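Local coordinates for DNA repair and telomere maintenance protein nbs1 (Schizosaccharomyces pombe, PDB 3HUF) that is the MRN-complex component that binds phosphorylated Ctp1 and tethers it to Mre11-Rad50 for DNA double-strand break repair and telomere maintenance, through an N-terminal FHA-BRCT1-BRCT2 region, at residues I4-G8 with D9-G13; V29-S33 with S34-V38; E124-S127 with Q128-N132; S190-D194 with A195-P199; H242-L246 with L247-I251. All coordinates share one frame; numbering follows the deposited sequence.

In the fold
Each contact joins consecutive residues, and none nests in or crosses another. Contact 1 folds the first part of the loop between strands 2-6 and 16-18 back on strand 2-6, and contact 2 turns the chain into the edge strand 35-37; these two touch in the FHA domain, where K12 of the first reaches D31 and Q37 of the second. Contact 3 lies within helix 123-134 of the first BRCT domain. Contact 4 turns the chain into helix 198-209 and leans on strand 16-18, its centre about 16 Å from that of contact 1. Contact 5 leads from helix 238-246 to strand 250-254 in the second BRCT domain, its centre about 47 Å from that of contact 1.

Contact 1: residues I4-G8 with D9-G13; sequences IEAEG and DILKG
Past A6 the chain doubles back through G8, bringing the CA of A6 to 6.2 Å from the CA of L11, and a type I beta turn from D9 to K12, closed by K12 N on D9 O, completes the reversal. G8 suits the bend: its phi is positive, and a CB at this position would collide with D9 N. I10 brings CG1 to 3.6 Å from A6 CB, with its CD1 beside the same methyl. CG of L11 lies beside its own backbone N (chi1 -78°), which directs CD1 to the backbone of E5, 3.7 Å from E5 C, and to A6 CB at 3.9 Å. The small side chain of A6 leaves room for both branched residues. Farther back, I4 crosses L11 at about a right angle, CD1 to CD1 at 4.2 Å. Within the bend a water donates to G8 O and accepts from L11 N and, at 2.8 Å, from G13 N, satisfying three backbone groups. I4 and L11 also rest on I36 of the facing sheet. A type I turn with a bound water inside the bend thus leads from strand 2-6 toward its antiparallel neighbour 16-18 in the FHA-domain beta sandwich.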
loop_
_atom_site.group_PDB
_atom_site.type_symbol
_atom_site.label_atom_id
_atom_site.label_comp_id
_atom_site.label_asym_id
_atom_site.label_seq_id
_atom_site.Cartn_x
_atom_site.Cartn_y
_atom_site.Cartn_z
ATOM N N ILE A 4 -10.666 12.795 5.938
ATOM C CA ILE A 4 -11.832 13.671 5.717
ATOM C C ILE A 4 -11.443 15.097 5.307
ATOM O O ILE A 4 -10.426 15.624 5.723
ATOM C CB ILE A 4 -12.800 13.738 6.941
ATOM C CG1 ILE A 4 -12.080 14.261 8.186
ATOM C CG2 ILE A 4 -13.423 12.373 7.191
ATOM C CD1 ILE A 4 -12.999 14.664 9.323
ATOM N N GLU A 5 -12.268 15.692 4.469
ATOM C CA GLU A 5 -12.168 17.095 4.142
ATOM C C GLU A 5 -13.573 17.562 3.793
ATOM O O GLU A 5 -14.482 16.739 3.683
ATOM C CB GLU A 5 -11.185 17.343 2.983
ATOM C CG GLU A 5 -11.494 16.576 1.721
ATOM C CD GLU A 5 -10.538 16.915 0.580
ATOM O OE1 GLU A 5 -9.540 17.637 0.822
ATOM O OE2 GLU A 5 -10.789 16.467 -0.562
ATOM N N ALA A 6 -13.756 18.872 3.632
ATOM C CA ALA A 6 -15.071 19.418 3.303
ATOM C C ALA A 6 -14.936 20.648 2.436
ATOM O O ALA A 6 -13.855 21.238 2.346
ATOM C CB ALA A 6 -15.825 19.763 4.550
ATOM N N GLU A 7 -16.040 21.014 1.793
ATOM C CA GLU A 7 -16.143 22.260 1.047
ATOM C C GLU A 7 -16.677 23.285 2.029
ATOM O O GLU A 7 -17.104 22.931 3.135
ATOM C CB GLU A 7 -17.099 22.107 -0.143
ATOM C CG GLU A 7 -16.745 22.962 -1.349
ATOM C CD GLU A 7 -16.137 22.147 -2.488
ATOM O OE1 GLU A 7 -16.835 21.230 -2.984
ATOM O OE2 GLU A 7 -14.979 22.436 -2.891
ATOM N N GLY A 8 -16.676 24.551 1.633
ATOM C CA GLY A 8 -16.928 25.622 2.581
ATOM C C GLY A 8 -15.783 25.580 3.582
ATOM O O GLY A 8 -14.765 24.875 3.385
ATOM N N ASP A 9 -15.946 26.299 4.678
ATOM C CA ASP A 9 -14.866 26.396 5.644
ATOM C C ASP A 9 -15.233 25.620 6.908
ATOM O O ASP A 9 -14.748 25.924 8.000
ATOM C CB ASP A 9 -14.622 27.876 5.957
ATOM C CG ASP A 9 -13.150 28.221 6.046
ATOM O OD1 ASP A 9 -12.826 29.136 6.833
ATOM O OD2 ASP A 9 -12.320 27.588 5.336
ATOM N N ILE A 10 -16.087 24.607 6.757
ATOM C CA ILE A 10 -16.663 23.938 7.922
ATOM C C ILE A 10 -15.619 23.099 8.691
ATOM O O ILE A 10 -15.755 22.887 9.889
ATOM C CB ILE A 10 -17.967 23.170 7.578
ATOM C CG1 ILE A 10 -17.701 22.002 6.630
ATOM C CG2 ILE A 10 -19.004 24.125 6.934
ATOM C CD1 ILE A 10 -18.680 20.839 6.774
ATOM N N LEU A 11 -14.557 22.682 8.000
ATOM C CA LEU A 11 -13.398 22.050 8.650
ATOM C C LEU A 11 -12.179 22.968 8.630
ATOM O O LEU A 11 -11.036 22.506 8.623
ATOM C CB LEU A 11 -13.071 20.700 7.990
ATOM C CG LEU A 11 -13.950 19.511 8.370
ATOM C CD1 LEU A 11 -13.716 18.310 7.432
ATOM C CD2 LEU A 11 -13.698 19.122 9.820
ATOM N N LYS A 12 -12.444 24.276 8.623
ATOM C CA LYS A 12 -11.416 25.321 8.557
ATOM C C LYS A 12 -10.501 25.243 7.341
ATOM O O LYS A 12 -9.377 25.735 7.382
ATOM C CB LYS A 12 -10.588 25.372 9.847
ATOM C CG LYS A 12 -11.412 25.687 11.084
ATOM C CD LYS A 12 -10.741 25.152 12.348
ATOM C CE LYS A 12 -11.578 25.468 13.577
ATOM N NZ LYS A 12 -11.833 24.196 14.313
ATOM N N GLY A 13 -10.976 24.632 6.260
ATOM C CA GLY A 13 -10.162 24.493 5.039
ATOM C C GLY A 13 -9.063 23.440 5.131
ATOM O O GLY A 13 -8.165 23.377 4.275
HETATM O O HOH W 1 -13.268 23.145 5.477
#

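Contact 2: residues V29-S33 with S34-V38; sequences VSDDS and SHIQV
D32 and H35 lie side by side and point the same way, in the loop that leads into strand 35-37 at the edge of an FHA-domain sheet. Their carboxylate and imidazole planes are turned 65° apart, yet OD1 of D32 lies in the ring plane of H35 and accepts the hydrogen bond of H35 ND1 through its syn lone pair, OD1 to ND1 2.6 Å. The same oxygen accepts S34 N at 3.1 Å, on the anti side and somewhat out of the carboxylate plane, which makes an Asx turn, while D32 O receives H35 N and closes the reversal. The carboxylate reaches forward over the turn because CG of D32 sits between its backbone N and carbonyl carbon (chi1 56°). An aspartate suits the place, since one short side chain serves two donors, and its charge would favour a protonated H35. Were D32 an alanine, S34 N and H35 ND1 would both lose this acceptor, and the imidazole would probably be freer to turn. V29 crosses H35 at about a right angle, with CG1 3.5 Å from H35 CB. At the other end D31 and Q37 also cross, their carboxylate and amide planes 72° apart. D31 OD2 and Q37 OE1 share K12 as their partner, and Q37 NE2 bonds to R27 O. Extended beyond CG, Q37 runs past V29 O, which lies 3.0 Å from Q37 CB. D31 OD1 holds the backbone instead, taking Q37 N at 2.9 Å from above the carboxylate plane.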
loop_
_atom_site.group_PDB
_atom_site.type_symbol
_atom_site.label_atom_id
_atom_site.label_comp_id
_atom_site.label_asym_id
_atom_site.label_seq_id
_atom_site.Cartn_x
_atom_site.Cartn_y
_atom_site.Cartn_z
ATOM N N VAL A 29 -16.742 21.518 20.108
ATOM C CA VAL A 29 -15.852 20.420 20.409
ATOM C C VAL A 29 -14.496 20.882 19.866
ATOM O O VAL A 29 -14.447 21.554 18.843
ATOM C CB VAL A 29 -16.446 19.109 19.759
ATOM C CG1 VAL A 29 -15.481 18.381 18.821
ATOM C CG2 VAL A 29 -17.055 18.174 20.817
ATOM N N SER A 30 -13.396 20.609 20.561
ATOM C CA SER A 30 -12.117 21.086 20.034
ATOM C C SER A 30 -11.301 19.985 19.374
ATOM O O SER A 30 -11.227 18.866 19.878
ATOM C CB SER A 30 -11.298 21.885 21.072
ATOM O OG SER A 30 -11.007 21.131 22.234
ATOM N N ASP A 31 -10.696 20.321 18.236
ATOM C CA ASP A 31 -9.916 19.384 17.435
ATOM C C ASP A 31 -8.753 18.768 18.189
ATOM O O ASP A 31 -7.684 19.372 18.314
ATOM C CB ASP A 31 -9.374 20.084 16.192
ATOM C CG ASP A 31 -10.466 20.582 15.296
ATOM O OD1 ASP A 31 -11.258 19.752 14.820
ATOM O OD2 ASP A 31 -10.521 21.805 15.063
ATOM N N ASP A 32 -8.967 17.561 18.697
ATOM C CA ASP A 32 -7.865 16.786 19.251
ATOM C C ASP A 32 -7.924 15.369 18.733
ATOM O O ASP A 32 -8.753 15.044 17.878
ATOM C CB ASP A 32 -7.804 16.859 20.793
ATOM C CG ASP A 32 -9.095 16.434 21.473
ATOM O OD1 ASP A 32 -9.823 15.576 20.936
ATOM O OD2 ASP A 32 -9.371 16.954 22.581
ATOM N N SER A 33 -7.055 14.524 19.266
ATOM C CA SER A 33 -6.933 13.156 18.791
ATOM C C SER A 33 -8.252 12.375 18.815
ATOM O O SER A 33 -8.330 11.288 18.233
ATOM C CB SER A 33 -5.907 12.408 19.629
ATOM O OG SER A 33 -6.521 11.904 20.803
ATOM N N SER A 34 -9.281 12.894 19.478
ATOM C CA SER A 34 -10.551 12.155 19.523
ATOM C C SER A 34 -11.807 12.997 19.301
ATOM O O SER A 34 -12.918 12.527 19.530
ATOM C CB SER A 34 -10.662 11.296 20.794
ATOM O OG SER A 34 -10.924 12.098 21.924
ATOM N N HIS A 35 -11.624 14.224 18.819
ATOM C CA HIS A 35 -12.733 15.139 18.547
ATOM C C HIS A 35 -12.500 15.910 17.255
ATOM O O HIS A 35 -11.349 16.257 16.906
ATOM C CB HIS A 35 -12.917 16.157 19.675
ATOM C CG HIS A 35 -13.217 15.556 21.016
ATOM N ND1 HIS A 35 -12.232 15.087 21.858
ATOM C CD2 HIS A 35 -14.388 15.379 21.672
ATOM C CE1 HIS A 35 -12.786 14.614 22.958
ATOM N NE2 HIS A 35 -14.094 14.781 22.872
ATOM N N ILE A 36 -13.594 16.220 16.569
ATOM C CA ILE A 36 -13.540 16.956 15.315
ATOM C C ILE A 36 -14.587 18.059 15.373
ATOM O O ILE A 36 -15.794 17.788 15.448
ATOM C CB ILE A 36 -13.815 16.016 14.077
ATOM C CG1 ILE A 36 -12.858 14.811 14.064
ATOM C CG2 ILE A 36 -13.707 16.771 12.762
ATOM C CD1 ILE A 36 -13.286 13.698 13.127
ATOM N N GLN A 37 -14.120 19.305 15.348
ATOM C CA GLN A 37 -14.994 20.462 15.310
ATOM C C GLN A 37 -15.455 20.787 13.894
ATOM O O GLN A 37 -14.642 20.932 12.968
ATOM C CB GLN A 37 -14.309 21.702 15.898
ATOM C CG GLN A 37 -15.256 22.891 15.992
ATOM C CD GLN A 37 -14.663 24.095 16.722
ATOM O OE1 GLN A 37 -13.510 24.474 16.509
ATOM N NE2 GLN A 37 -15.457 24.694 17.584
ATOM N N VAL A 38 -16.772 20.914 13.748
ATOM C CA VAL A 38 -17.386 21.240 12.480
ATOM C C VAL A 38 -18.383 22.341 12.760
ATOM O O VAL A 38 -19.388 22.106 13.434
ATOM C CB VAL A 38 -18.123 20.032 11.863
ATOM C CG1 VAL A 38 -18.480 20.336 10.412
ATOM C CG2 VAL A 38 -17.267 18.787 11.922
HETATM O O HOH W 2 -12.036 21.270 12.557
#

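Contact 3: residues E124-S127 with Q128-N132; sequences EMLS and QWASN
M125 and W129 stand one turn apart on helix 123-134, and the indole can be followed from the backbone outward. W129 CB rests 3.6 Å from M125 O. CG comes next, directed beside the backbone N of W129 (chi1 -74°), and the ring then turns its CD1 edge to the same oxygen, CD1 3.5 Å from M125 O. CD1 also looks toward the sulfur: M125 SD lies 5.4 Å from the centroid of the five-membered ring, at the edge, 76° off the normal, a Met-aromatic contact. Then comes NE1, the ring atom nearest Q128 NE2 at 3.5 Å; that amide nitrogen sits over one face, near the rim, 3.3 Å above the plane. Beyond this the indole meets D178 and L181 of helix 178-184. M125, W129 and L126, a flexible thioether, a broad ring and a branched chain, all rest on F120 of strand 118-120. Beside them L126 puts CD1 3.9 Å from A130 CB, and both also touch T140. The polar side is held by S127, whose OG bonds back to E124 O from the same face as Q128 N. Where the helix kinks, a water donates to S127 O and accepts from S131 N, its oxygen 3.1 Å from S131 N. The whole belongs to a beta-alpha-beta unit, strand 118-120, helix 123-134 and strand 140-141, of the first BRCT domain.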
loop_
_atom_site.group_PDB
_atom_site.type_symbol
_atom_site.label_atom_id
_atom_site.label_comp_id
_atom_site.label_asym_id
_atom_site.label_seq_id
_atom_site.Cartn_x
_atom_site.Cartn_y
_atom_site.Cartn_z
ATOM N N GLU A 124 9.495 -11.903 11.433
ATOM C CA GLU A 124 9.836 -11.295 12.721
ATOM C C GLU A 124 9.645 -9.776 12.639
ATOM O O GLU A 124 9.262 -9.143 13.618
ATOM C CB GLU A 124 11.253 -11.686 13.181
ATOM C CG GLU A 124 11.540 -11.376 14.666
ATOM C CD GLU A 124 12.407 -12.419 15.385
ATOM O OE1 GLU A 124 13.030 -13.297 14.739
ATOM O OE2 GLU A 124 12.462 -12.359 16.633
ATOM N N MET A 125 9.883 -9.216 11.454
ATOM C CA MET A 125 9.627 -7.813 11.161
ATOM C C MET A 125 8.126 -7.500 11.179
ATOM O O MET A 125 7.692 -6.537 11.802
ATOM C CB MET A 125 10.195 -7.473 9.788
ATOM C CG MET A 125 11.669 -7.187 9.788
ATOM S SD MET A 125 11.914 -5.427 9.602
ATOM C CE MET A 125 12.507 -5.370 7.915
ATOM N N LEU A 126 7.345 -8.328 10.494
ATOM C CA LEU A 126 5.900 -8.222 10.517
ATOM C C LEU A 126 5.347 -8.265 11.946
ATOM O O LEU A 126 4.564 -7.408 12.312
ATOM C CB LEU A 126 5.257 -9.311 9.654
ATOM C CG LEU A 126 3.721 -9.294 9.534
ATOM C CD1 LEU A 126 3.194 -7.939 9.095
ATOM C CD2 LEU A 126 3.225 -10.350 8.590
ATOM N N SER A 127 5.776 -9.231 12.759
ATOM C CA SER A 127 5.255 -9.377 14.122
ATOM C C SER A 127 5.644 -8.197 15.011
ATOM O O SER A 127 4.918 -7.846 15.937
ATOM C CB SER A 127 5.764 -10.666 14.763
ATOM O OG SER A 127 7.155 -10.563 15.012
ATOM N N GLN A 128 6.784 -7.579 14.734
ATOM C CA GLN A 128 7.192 -6.451 15.541
ATOM C C GLN A 128 6.448 -5.142 15.180
ATOM O O GLN A 128 6.133 -4.346 16.064
ATOM C CB GLN A 128 8.716 -6.305 15.523
ATOM C CG GLN A 128 9.255 -5.034 14.937
ATOM C CD GLN A 128 10.700 -4.804 15.334
ATOM O OE1 GLN A 128 11.494 -5.749 15.416
ATOM N NE2 GLN A 128 11.047 -3.547 15.602
ATOM N N TRP A 129 6.110 -4.960 13.904
ATOM C CA TRP A 129 5.547 -3.701 13.434
ATOM C C TRP A 129 4.033 -3.707 13.153
ATOM O O TRP A 129 3.430 -2.638 13.031
ATOM C CB TRP A 129 6.291 -3.229 12.184
ATOM C CG TRP A 129 7.668 -2.678 12.430
ATOM C CD1 TRP A 129 8.869 -3.271 12.115
ATOM C CD2 TRP A 129 7.995 -1.408 13.017
ATOM N NE1 TRP A 129 9.912 -2.449 12.476
ATOM C CE2 TRP A 129 9.402 -1.296 13.020
ATOM C CE3 TRP A 129 7.232 -0.347 13.527
ATOM C CZ2 TRP A 129 10.061 -0.176 13.537
ATOM C CZ3 TRP A 129 7.889 0.763 14.030
ATOM C CH2 TRP A 129 9.286 0.840 14.035
ATOM N N ALA A 130 3.426 -4.892 13.049
ATOM C CA ALA A 130 2.043 -5.012 12.529
ATOM C C ALA A 130 0.995 -4.288 13.371
ATOM O O ALA A 130 0.194 -3.532 12.838
ATOM C CB ALA A 130 1.647 -6.462 12.357
ATOM N N SER A 131 1.019 -4.525 14.675
ATOM C CA SER A 131 0.115 -3.868 15.617
ATOM C C SER A 131 0.189 -2.332 15.535
ATOM O O SER A 131 -0.849 -1.667 15.502
ATOM C CB SER A 131 0.380 -4.386 17.037
ATOM O OG SER A 131 -0.192 -3.547 18.016
ATOM N N ASN A 132 1.408 -1.794 15.463
ATOM C CA ASN A 132 1.678 -0.375 15.251
ATOM C C ASN A 132 0.937 0.150 14.029
ATOM O O ASN A 132 0.203 1.129 14.120
ATOM C CB ASN A 132 3.205 -0.197 15.052
ATOM C CG ASN A 132 3.685 1.260 15.123
ATOM O OD1 ASN A 132 3.663 1.991 14.118
ATOM N ND2 ASN A 132 4.215 1.656 16.294
HETATM O O HOH W 3 2.906 -6.452 16.205
#

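Contact 4: residues S190-D194 with A195-P199. With SCN (thiocyanate ion), chain E.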
loop_
_atom_site.group_PDB
_atom_site.type_symbol
_atom_site.label_atom_id
_atom_site.label_comp_id
_atom_site.label_asym_id
_atom_site.label_seq_id
_atom_site.Cartn_x
_atom_site.Cartn_y
_atom_site.Cartn_z
ATOM N N SER A 190 -1.374 12.373 16.509
ATOM C CA SER A 190 -1.290 13.595 15.725
ATOM C C SER A 190 -2.540 13.926 14.944
ATOM O O SER A 190 -3.263 13.032 14.493
ATOM C CB SER A 190 -0.135 13.476 14.735
ATOM O OG SER A 190 1.074 13.589 15.447
ATOM N N VAL A 191 -2.781 15.216 14.774
ATOM C CA VAL A 191 -3.772 15.653 13.817
ATOM C C VAL A 191 -3.076 16.247 12.591
ATOM O O VAL A 191 -2.504 17.309 12.611
ATOM C CB VAL A 191 -4.997 16.459 14.434
ATOM C CG1 VAL A 191 -4.822 16.751 15.937
ATOM C CG2 VAL A 191 -5.391 17.691 13.603
ATOM N N ILE A 192 -3.077 15.455 11.535
ATOM C CA ILE A 192 -2.353 15.762 10.329
ATOM C C ILE A 192 -3.289 15.613 9.138
ATOM O O ILE A 192 -4.268 14.892 9.204
ATOM C CB ILE A 192 -1.126 14.815 10.175
ATOM C CG1 ILE A 192 -1.574 13.353 10.181
ATOM C CG2 ILE A 192 -0.060 15.128 11.285
ATOM C CD1 ILE A 192 -0.436 12.359 10.078
ATOM N N GLU A 193 -2.936 16.291 8.056
ATOM C CA GLU A 193 -3.740 16.389 6.872
ATOM C C GLU A 193 -3.475 15.258 5.877
ATOM O O GLU A 193 -2.497 14.522 5.999
ATOM C CB GLU A 193 -3.461 17.748 6.234
ATOM C CG GLU A 193 -3.866 18.928 7.137
ATOM C CD GLU A 193 -3.998 20.231 6.379
ATOM O OE1 GLU A 193 -4.971 20.386 5.605
ATOM O OE2 GLU A 193 -3.138 21.128 6.581
ATOM N N ASP A 194 -4.368 15.139 4.905
ATOM C CA ASP A 194 -4.296 14.189 3.807
ATOM C C ASP A 194 -2.888 14.106 3.207
ATOM O O ASP A 194 -2.233 15.116 3.011
ATOM C CB ASP A 194 -5.271 14.678 2.732
ATOM C CG ASP A 194 -5.437 13.715 1.567
ATOM O OD1 ASP A 194 -4.989 12.570 1.628
ATOM O OD2 ASP A 194 -6.046 14.132 0.569
ATOM N N ALA A 195 -2.445 12.893 2.922
ATOM C CA ALA A 195 -1.179 12.643 2.234
ATOM C C ALA A 195 0.069 12.973 3.045
ATOM O O ALA A 195 1.153 13.053 2.486
ATOM C CB ALA A 195 -1.142 13.334 0.880
ATOM N N SER A 196 -0.079 13.157 4.355
ATOM C CA SER A 196 1.062 13.524 5.210
ATOM C C SER A 196 2.215 12.517 5.325
ATOM O O SER A 196 3.345 12.916 5.559
ATOM C CB SER A 196 0.587 13.821 6.620
ATOM O OG SER A 196 0.137 15.130 6.692
ATOM N N LEU A 197 1.920 11.236 5.199
ATOM C CA LEU A 197 2.908 10.171 5.404
ATOM C C LEU A 197 3.469 9.587 4.099
ATOM O O LEU A 197 4.466 8.861 4.117
ATOM C CB LEU A 197 2.294 9.038 6.261
ATOM C CG LEU A 197 1.516 9.467 7.525
ATOM C CD1 LEU A 197 0.734 8.306 8.166
ATOM C CD2 LEU A 197 2.432 10.138 8.524
ATOM N N MET A 198 2.825 9.909 2.979
ATOM C CA MET A 198 3.141 9.307 1.679
ATOM C C MET A 198 4.408 9.797 1.000
ATOM O O MET A 198 5.152 8.972 0.461
ATOM C CB MET A 198 1.989 9.474 0.667
ATOM C CG MET A 198 0.710 8.773 0.962
ATOM S SD MET A 198 0.856 7.050 1.467
ATOM C CE MET A 198 -0.755 6.446 0.949
ATOM N N PRO A 199 4.624 11.131 0.933
ATOM C CA PRO A 199 5.845 11.578 0.296
ATOM C C PRO A 199 7.134 11.141 0.992
ATOM O O PRO A 199 8.156 11.026 0.337
ATOM C CB PRO A 199 5.716 13.116 0.342
ATOM C CG PRO A 199 4.261 13.367 0.433
ATOM C CD PRO A 199 3.805 12.285 1.346
HETATM S S SCN E . -3.317 9.511 3.680
HETATM C C SCN E . -1.616 9.446 4.117
HETATM N N SCN E . -0.489 9.706 4.371
HETATM O O HOH W 4 -0.561 18.058 8.169
#
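The flat peptide carbonyl of E193 is approached twice by S196: OG comes to E193 O at 2.8 Å, tilted 30° from the carbonyl plane, and S196 N reaches the same oxygen more weakly at 3.2 Å. Together they close a type II beta turn from E193 to S196. A195 takes the positive-phi place (phi 69°), where glycine would be more usual, and its CB comes to 3.0 Å from D194 O. The D194 carboxylate is engaged elsewhere, OD1 in a salt bridge with R114 and OD2 bonded to Y112 OH. I192, just before the turn, lies against the serine, its CB 3.7 Å from S196 OG. Its CG1 sits between the backbone N and the carbonyl carbon (chi1 57°), leading CD1 to L197, which it crosses at about a right angle, CD1 to CD2 at 3.9 Å. A valine in place of S196 would remove the hydroxyl, and the turn would probably be left less firmly closed, held by the weak N-H bond. I192 and S196 pack on I17 of strand 16-18 as the chain passes the FHA sandwich into helix 198-209. There a thiocyanate, probably from the crystallisation liquor, takes L197 N on its nitrogen at 3.0 Å.

Contact 5: residues H242-L246 with L247-I251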
loop_
_atom_site.group_PDB
_atom_site.type_symbol
_atom_site.label_atom_id
_atom_site.label_comp_id
_atom_site.label_asym_id
_atom_site.label_seq_id
_atom_site.Cartn_x
_atom_site.Cartn_y
_atom_site.Cartn_z
ATOM N N HIS A 242 4.710 -13.851 -13.088
ATOM C CA HIS A 242 4.554 -12.436 -13.382
ATOM C C HIS A 242 5.885 -11.684 -13.299
ATOM O O HIS A 242 6.143 -10.790 -14.098
ATOM C CB HIS A 242 3.489 -11.787 -12.503
ATOM C CG HIS A 242 3.235 -10.348 -12.833
ATOM N ND1 HIS A 242 3.013 -9.911 -14.122
ATOM C CD2 HIS A 242 3.170 -9.246 -12.046
ATOM C CE1 HIS A 242 2.824 -8.603 -14.114
ATOM N NE2 HIS A 242 2.923 -8.174 -12.870
ATOM N N LEU A 243 6.715 -12.060 -12.334
ATOM C CA LEU A 243 8.067 -11.537 -12.216
ATOM C C LEU A 243 8.856 -11.769 -13.522
ATOM O O LEU A 243 9.434 -10.824 -14.070
ATOM C CB LEU A 243 8.765 -12.150 -10.986
ATOM C CG LEU A 243 10.255 -11.971 -10.649
ATOM C CD1 LEU A 243 10.812 -10.672 -11.106
ATOM C CD2 LEU A 243 10.450 -12.095 -9.152
ATOM N N LEU A 244 8.839 -13.002 -14.025
ATOM C CA LEU A 244 9.539 -13.345 -15.271
ATOM C C LEU A 244 8.919 -12.705 -16.517
ATOM O O LEU A 244 9.641 -12.298 -17.428
ATOM C CB LEU A 244 9.666 -14.862 -15.435
ATOM C CG LEU A 244 10.320 -15.583 -14.258
ATOM C CD1 LEU A 244 10.130 -17.078 -14.401
ATOM C CD2 LEU A 244 11.811 -15.223 -14.124
ATOM N N GLU A 245 7.590 -12.629 -16.553
ATOM C CA GLU A 245 6.880 -11.828 -17.551
ATOM C C GLU A 245 7.416 -10.402 -17.606
ATOM O O GLU A 245 7.748 -9.907 -18.679
ATOM C CB GLU A 245 5.398 -11.746 -17.213
ATOM C CG GLU A 245 4.500 -12.516 -18.133
ATOM C CD GLU A 245 3.031 -12.214 -17.882
ATOM O OE1 GLU A 245 2.207 -12.666 -18.703
ATOM O OE2 GLU A 245 2.705 -11.530 -16.876
ATOM N N LEU A 246 7.487 -9.749 -16.440
ATOM C CA LEU A 246 7.994 -8.379 -16.330
ATOM C C LEU A 246 9.409 -8.190 -16.887
ATOM O O LEU A 246 9.768 -7.079 -17.274
ATOM C CB LEU A 246 7.907 -7.863 -14.892
ATOM C CG LEU A 246 6.484 -7.665 -14.348
ATOM C CD1 LEU A 246 6.493 -7.137 -12.919
ATOM C CD2 LEU A 246 5.645 -6.765 -15.269
ATOM N N LEU A 247 10.187 -9.275 -16.947
ATOM C CA LEU A 247 11.516 -9.255 -17.549
ATOM C C LEU A 247 11.434 -9.485 -19.058
ATOM O O LEU A 247 12.448 -9.452 -19.749
ATOM C CB LEU A 247 12.434 -10.294 -16.889
ATOM C CG LEU A 247 12.611 -10.184 -15.368
ATOM C CD1 LEU A 247 13.450 -11.327 -14.805
ATOM C CD2 LEU A 247 13.204 -8.831 -14.962
ATOM N N GLY A 248 10.223 -9.709 -19.564
ATOM C CA GLY A 248 10.003 -9.915 -20.993
ATOM C C GLY A 248 10.260 -11.337 -21.462
ATOM O O GLY A 248 10.373 -11.586 -22.665
ATOM N N LEU A 249 10.346 -12.273 -20.517
ATOM C CA LEU A 249 10.598 -13.675 -20.846
ATOM C C LEU A 249 9.336 -14.400 -21.330
ATOM O O LEU A 249 8.201 -13.992 -21.023
ATOM C CB LEU A 249 11.171 -14.416 -19.639
ATOM C CG LEU A 249 12.613 -14.159 -19.207
ATOM C CD1 LEU A 249 12.810 -14.649 -17.795
ATOM C CD2 LEU A 249 13.605 -14.849 -20.154
ATOM N N ARG A 250 9.554 -15.479 -22.080
ATOM C CA ARG A 250 8.505 -16.411 -22.469
ATOM C C ARG A 250 8.622 -17.612 -21.537
ATOM O O ARG A 250 9.684 -18.202 -21.421
ATOM C CB ARG A 250 8.707 -16.802 -23.935
ATOM C CG ARG A 250 7.898 -17.977 -24.462
ATOM C CD ARG A 250 7.963 -17.955 -25.986
ATOM N NE ARG A 250 7.839 -19.266 -26.613
ATOM C CZ ARG A 250 7.872 -19.456 -27.932
ATOM N NH1 ARG A 250 8.022 -18.416 -28.743
ATOM N NH2 ARG A 250 7.763 -20.678 -28.448
ATOM N N ILE A 251 7.542 -17.957 -20.843
ATOM C CA ILE A 251 7.622 -18.979 -19.797
ATOM C C ILE A 251 6.830 -20.230 -20.154
ATOM O O ILE A 251 5.712 -20.144 -20.666
ATOM C CB ILE A 251 7.133 -18.438 -18.438
ATOM C CG1 ILE A 251 7.704 -17.044 -18.186
ATOM C CG2 ILE A 251 7.523 -19.374 -17.292
ATOM C CD1 ILE A 251 6.729 -16.111 -17.519
#
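L244 fills the apolar centre, with L249 and I251 closing on it from beyond the helix. CG of L249 lies beside its backbone N (chi1 -73°), bringing CD1 to 3.8 Å from L244 CD2, the two side chains crossing at a slant, and L244 CB meets I251 CD1 at 3.8 Å. L247, with CD1 4.3 Å from L244 CD2, extends the patch; leucine and isoleucine suit a place buried between helix 294-302 and strand 230-234. Around this core the backbone closes as a Schellman motif. G248 N bonds to E245 O at 2.6 Å, and L249 N reaches back to L244 O at 3.2 Å. G248 fits because its phi is positive (83°), which glycine adopts easily. At the polar edge H242 donates its ND1 N-H to E245 OE2 at 3.2 Å, in the ring plane and nearly straight (170°), while L246 CG lies over one face of the imidazole, offset toward the rim. This bend joins helix 238-246 to strand 250-254 in the beta-alpha-beta unit of the second BRCT domain: L244 and L247 rest on L297 of helix 294-302, L243 on helix 163-170, and L249 and I251 on C231 of the parallel strand 230-234.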